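Local coordinates for protein copper-transporting ATPase PAA1, chloroplastic (Arabidopsis thaliana, PDB 5LBD) that uses ATP to move monovalent copper across the plastid envelope into the stroma, this chain being the nucleotide-binding N-domain of the pump, at residues Ser114-Ile118 with Val127-Glu131; Leu32-Glu37 with Lys82-Val86. The protein carries 2 engineered substitutions. Residues are numbered along the deposited sequence.

Contact 1: Ser114-Ile118 with Val127-Glu131; sequences SVVYI and VIRFE
Two extended strand segments, 115-118 and 127-130, run antiparallel with axes 4.7 Å apart at closest and N-to-C directions 162° apart. V116 and I128 form a hydrogen-bonded pair (CA-CA 5.3 Å), with V116 N to I128 O at 3.0 Å and I128 N to V116 O at 2.8 Å, the latter almost linear. V115-R129 and Y117-V127 are the flanking non-hydrogen-bonded pairs, CA-CA 4.5 and 4.4 Å. F130 N donates to S114 O at 3.0 Å; the return bond from S114 N to F130 O is weak at 3.5 Å. They belong to strands 115-120 and 123-130, the C-terminal beta hairpin in the antiparallel sheet of the N-domain. One face carries V115, Y117, V127 and R129: V127 (p) lays CG2 over the Y117 ring, 3.9 Å from its centroid, as a CH-pi contact, and helix 101-107 packs against V127 and Y117. R129 NH2 forms a salt bridge with E131 OE2 at 3.0 Å, while its NE pairs with E9. On the opposite face V116 (m) sets CG2 3.9 Å from both I128 CB and F130 CE1, at the ring edge, and I118 CD1 meets I128 CD1 at 3.9 Å; helix 43-52 covers V116 and F130.

Contact 2: Leu32-Glu37 with Lys82-Val86; sequences LAAAVE and KRVTV
This is a helix-on-sheet contact in the buried core of the N-domain, where the C-terminal part of helix 26-37 lies across strand 82-87. The short axes of helix 32-37 and strand 82-86 pass 8.1 Å apart at a crossing angle of -80°, so the helix runs nearly perpendicular to the strand. The nearest CA pairs are L32-V84 at 7.0 Å and A33-V86 at 6.3 Å. Strand alternation turns K82, V84 and V86 toward the helix and R83 and T85 away. One helical turn separates L32 from V36, both directed at the strand. V84 (t) fits between them, its CG1 3.6 Å from V36 CG2 (V36 also t) and 4.2 Å from L32 CB. V86 (t) places CG2 3.9 Å from A33 CB and 4.0 Å from V36 CB. At the strand's start, L32 CD2 lies 4.0 Å from K82 CE, while K82 NZ hydrogen-bonds to N80 O. E37 (m, m) brings OE2 to 3.4 Å from V86 CG1; a water donates to E37 OE2 at 2.7 Å and V86 O at 3.0 Å. No direct hydrogen bond joins the segments, so mainly apolar burial holds the helix on the strand, with the water as a polar link at the E37-V86 end.

In the fold
Contact 2 comes first in the chain, closing before contact 1 opens, and their centres lie 13 Å apart. Both use the same antiparallel sheet: strand 82-87 of contact 2 is next to strand 115-120 of contact 1, which pairs in turn with 123-130. Contact 1 is made within the sheet, whereas contact 2 lays helix 26-37 over it. They meet at I118, whose CD1 is 3.8 Å from V86 CG1 and 3.9 Å from A33 CB, while its CG2 packs 3.6 Å from T85 O. Apolar side chains from the hairpin, the adjacent strand and the helix thus form one continuous core within the domain that binds nucleotide in this copper pump.

Contact 1: Ser114-Ile118 with Val127-Glu131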
# COMPACT_ATOMS: atom_id res chain seq x y z
N SER A 114 3.64 -9.37 9.74
CA SER A 114 3.54 -7.91 9.78
C SER A 114 2.35 -7.40 8.99
O SER A 114 1.65 -8.17 8.32
CB SER A 114 4.82 -7.27 9.25
OG SER A 114 4.96 -7.46 7.85
N VAL A 115 2.10 -6.09 9.08
CA VAL A 115 1.02 -5.44 8.35
C VAL A 115 1.51 -4.12 7.78
O VAL A 115 2.45 -3.49 8.30
CB VAL A 115 -0.24 -5.18 9.21
CG1 VAL A 115 -0.69 -6.44 9.97
CG2 VAL A 115 -0.04 -4.02 10.17
N VAL A 116 0.91 -3.71 6.68
CA VAL A 116 1.07 -2.35 6.19
C VAL A 116 -0.31 -1.76 5.93
O VAL A 116 -1.29 -2.46 5.66
CB VAL A 116 1.96 -2.29 4.93
CG1 VAL A 116 3.26 -3.01 5.19
CG2 VAL A 116 1.26 -2.88 3.73
N TYR A 117 -0.39 -0.44 6.06
CA TYR A 117 -1.58 0.32 5.78
C TYR A 117 -1.41 1.06 4.46
O TYR A 117 -0.30 1.47 4.10
CB TYR A 117 -1.89 1.30 6.92
CG TYR A 117 -2.32 0.60 8.21
CD1 TYR A 117 -1.40 0.07 9.06
CD2 TYR A 117 -3.66 0.40 8.48
CE1 TYR A 117 -1.77 -0.61 10.22
CE2 TYR A 117 -4.05 -0.26 9.66
CZ TYR A 117 -3.09 -0.76 10.50
OH TYR A 117 -3.41 -1.43 11.65
N ILE A 118 -2.52 1.27 3.79
CA ILE A 118 -2.58 1.92 2.50
C ILE A 118 -3.49 3.13 2.62
O ILE A 118 -4.67 3.01 2.98
CB ILE A 118 -3.11 0.99 1.41
CG1 ILE A 118 -2.37 -0.36 1.42
CG2 ILE A 118 -2.99 1.67 0.07
CD1 ILE A 118 -0.89 -0.25 1.28
N VAL A 127 -5.76 -2.32 4.89
CA VAL A 127 -4.63 -2.86 5.62
C VAL A 127 -4.28 -4.16 4.91
O VAL A 127 -5.17 -4.89 4.46
CB VAL A 127 -4.92 -3.04 7.13
CG1 VAL A 127 -6.09 -3.96 7.38
CG2 VAL A 127 -3.68 -3.54 7.85
N ILE A 128 -3.00 -4.44 4.77
CA ILE A 128 -2.52 -5.68 4.17
C ILE A 128 -1.78 -6.47 5.24
O ILE A 128 -0.87 -5.93 5.89
CB ILE A 128 -1.60 -5.45 2.96
CG1 ILE A 128 -2.30 -4.57 1.91
CG2 ILE A 128 -1.16 -6.79 2.37
CD1 ILE A 128 -1.38 -4.10 0.79
N ARG A 129 -2.15 -7.73 5.41
CA ARG A 129 -1.49 -8.63 6.34
C ARG A 129 -0.58 -9.58 5.58
O ARG A 129 -0.91 -10.03 4.47
CB ARG A 129 -2.50 -9.46 7.14
CG ARG A 129 -3.60 -8.68 7.78
CD ARG A 129 -4.32 -9.52 8.84
NE ARG A 129 -4.39 -10.94 8.51
CZ ARG A 129 -3.55 -11.87 8.97
NH1 ARG A 129 -2.56 -11.53 9.79
NH2 ARG A 129 -3.69 -13.14 8.59
N PHE A 130 0.55 -9.91 6.20
CA PHE A 130 1.58 -10.80 5.67
C PHE A 130 1.85 -11.91 6.66
O PHE A 130 1.87 -11.67 7.87
CB PHE A 130 2.89 -10.05 5.44
CG PHE A 130 2.77 -8.89 4.53
CD1 PHE A 130 2.26 -7.71 4.99
CD2 PHE A 130 3.15 -8.97 3.20
CE1 PHE A 130 2.13 -6.61 4.15
CE2 PHE A 130 3.02 -7.87 2.37
CZ PHE A 130 2.52 -6.71 2.83
N GLU A 131 2.09 -13.11 6.15
CA GLU A 131 2.52 -14.22 6.99
C GLU A 131 3.80 -14.81 6.41
O GLU A 131 4.33 -14.30 5.42
CB GLU A 131 1.44 -15.30 7.08
CG GLU A 131 0.14 -14.84 7.75
CD GLU A 131 -0.95 -15.92 7.75
OE1 GLU A 131 -0.67 -17.07 7.36
OE2 GLU A 131 -2.10 -15.60 8.14
OXT GLU A 131 4.35 -15.80 6.92

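Contact 2: Leu32-Glu37 with Lys82-Val86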
# COMPACT_ATOMS: atom_id res chain seq x y z
N LEU A 32 -2.43 -0.44 -6.60
CA LEU A 32 -1.96 0.90 -6.27
C LEU A 32 -0.72 0.81 -5.40
O LEU A 32 0.26 1.54 -5.60
CB LEU A 32 -3.06 1.66 -5.53
CG LEU A 32 -4.26 2.11 -6.34
CD1 LEU A 32 -5.38 2.50 -5.40
CD2 LEU A 32 -3.92 3.24 -7.26
N ALA A 33 -0.75 -0.06 -4.40
CA ALA A 33 0.42 -0.18 -3.52
C ALA A 33 1.64 -0.70 -4.29
O ALA A 33 2.76 -0.22 -4.11
CB ALA A 33 0.10 -1.10 -2.35
N ALA A 34 1.42 -1.64 -5.20
CA ALA A 34 2.53 -2.14 -5.99
C ALA A 34 3.15 -1.05 -6.85
O ALA A 34 4.34 -1.10 -7.14
CB ALA A 34 2.09 -3.30 -6.85
N ALA A 35 2.35 -0.10 -7.33
CA ALA A 35 2.91 0.98 -8.13
C ALA A 35 3.87 1.83 -7.30
O ALA A 35 4.91 2.26 -7.79
CB ALA A 35 1.79 1.85 -8.67
N VAL A 36 3.52 2.06 -6.04
CA VAL A 36 4.43 2.75 -5.13
C VAL A 36 5.69 1.93 -4.90
O VAL A 36 6.81 2.47 -4.88
CB VAL A 36 3.70 3.04 -3.81
CG1 VAL A 36 4.66 3.71 -2.77
CG2 VAL A 36 2.51 3.93 -4.05
N GLU A 37 5.51 0.63 -4.66
CA GLU A 37 6.58 -0.28 -4.25
C GLU A 37 7.37 -0.87 -5.41
O GLU A 37 8.29 -1.65 -5.15
CB GLU A 37 5.99 -1.43 -3.41
CG GLU A 37 5.33 -0.97 -2.12
CD GLU A 37 6.30 -0.42 -1.12
OE1 GLU A 37 7.49 -0.82 -1.10
OE2 GLU A 37 5.89 0.47 -0.36
N LYS A 82 -3.30 10.18 -7.76
CA LYS A 82 -3.66 9.99 -6.36
C LYS A 82 -2.40 9.89 -5.53
O LYS A 82 -1.43 9.27 -5.94
CB LYS A 82 -4.51 8.72 -6.18
CG LYS A 82 -5.85 8.81 -6.85
CD LYS A 82 -6.53 7.45 -6.86
CE LYS A 82 -6.02 6.57 -8.00
NZ LYS A 82 -6.40 7.15 -9.32
N ARG A 83 -2.44 10.45 -4.31
CA ARG A 83 -1.34 10.29 -3.36
C ARG A 83 -1.52 8.96 -2.63
O ARG A 83 -2.40 8.84 -1.77
CB ARG A 83 -1.31 11.43 -2.35
CG ARG A 83 -1.39 12.82 -2.96
CD ARG A 83 -1.19 13.96 -1.91
NE ARG A 83 -2.26 14.03 -0.90
CZ ARG A 83 -2.23 13.41 0.28
NH1 ARG A 83 -1.17 12.66 0.62
NH2 ARG A 83 -3.25 13.54 1.11
N VAL A 84 -0.68 7.99 -2.94
CA VAL A 84 -0.83 6.63 -2.43
C VAL A 84 0.29 6.40 -1.43
O VAL A 84 1.47 6.52 -1.78
CB VAL A 84 -0.79 5.58 -3.55
CG1 VAL A 84 -0.87 4.19 -2.96
CG2 VAL A 84 -1.92 5.80 -4.51
N THR A 85 -0.06 6.08 -0.19
CA THR A 85 0.90 5.82 0.87
C THR A 85 0.86 4.34 1.22
O THR A 85 -0.19 3.71 1.21
CB THR A 85 0.61 6.62 2.13
OG1 THR A 85 -0.74 6.41 2.51
CG2 THR A 85 0.85 8.08 1.84
N VAL A 86 2.03 3.81 1.57
CA VAL A 86 2.20 2.43 1.97
C VAL A 86 3.11 2.43 3.19
O VAL A 86 4.29 2.79 3.08
CB VAL A 86 2.83 1.58 0.87
CG1 VAL A 86 2.92 0.19 1.30
CG2 VAL A 86 2.03 1.70 -0.44
O HOH W 1 6.56 0.98 2.25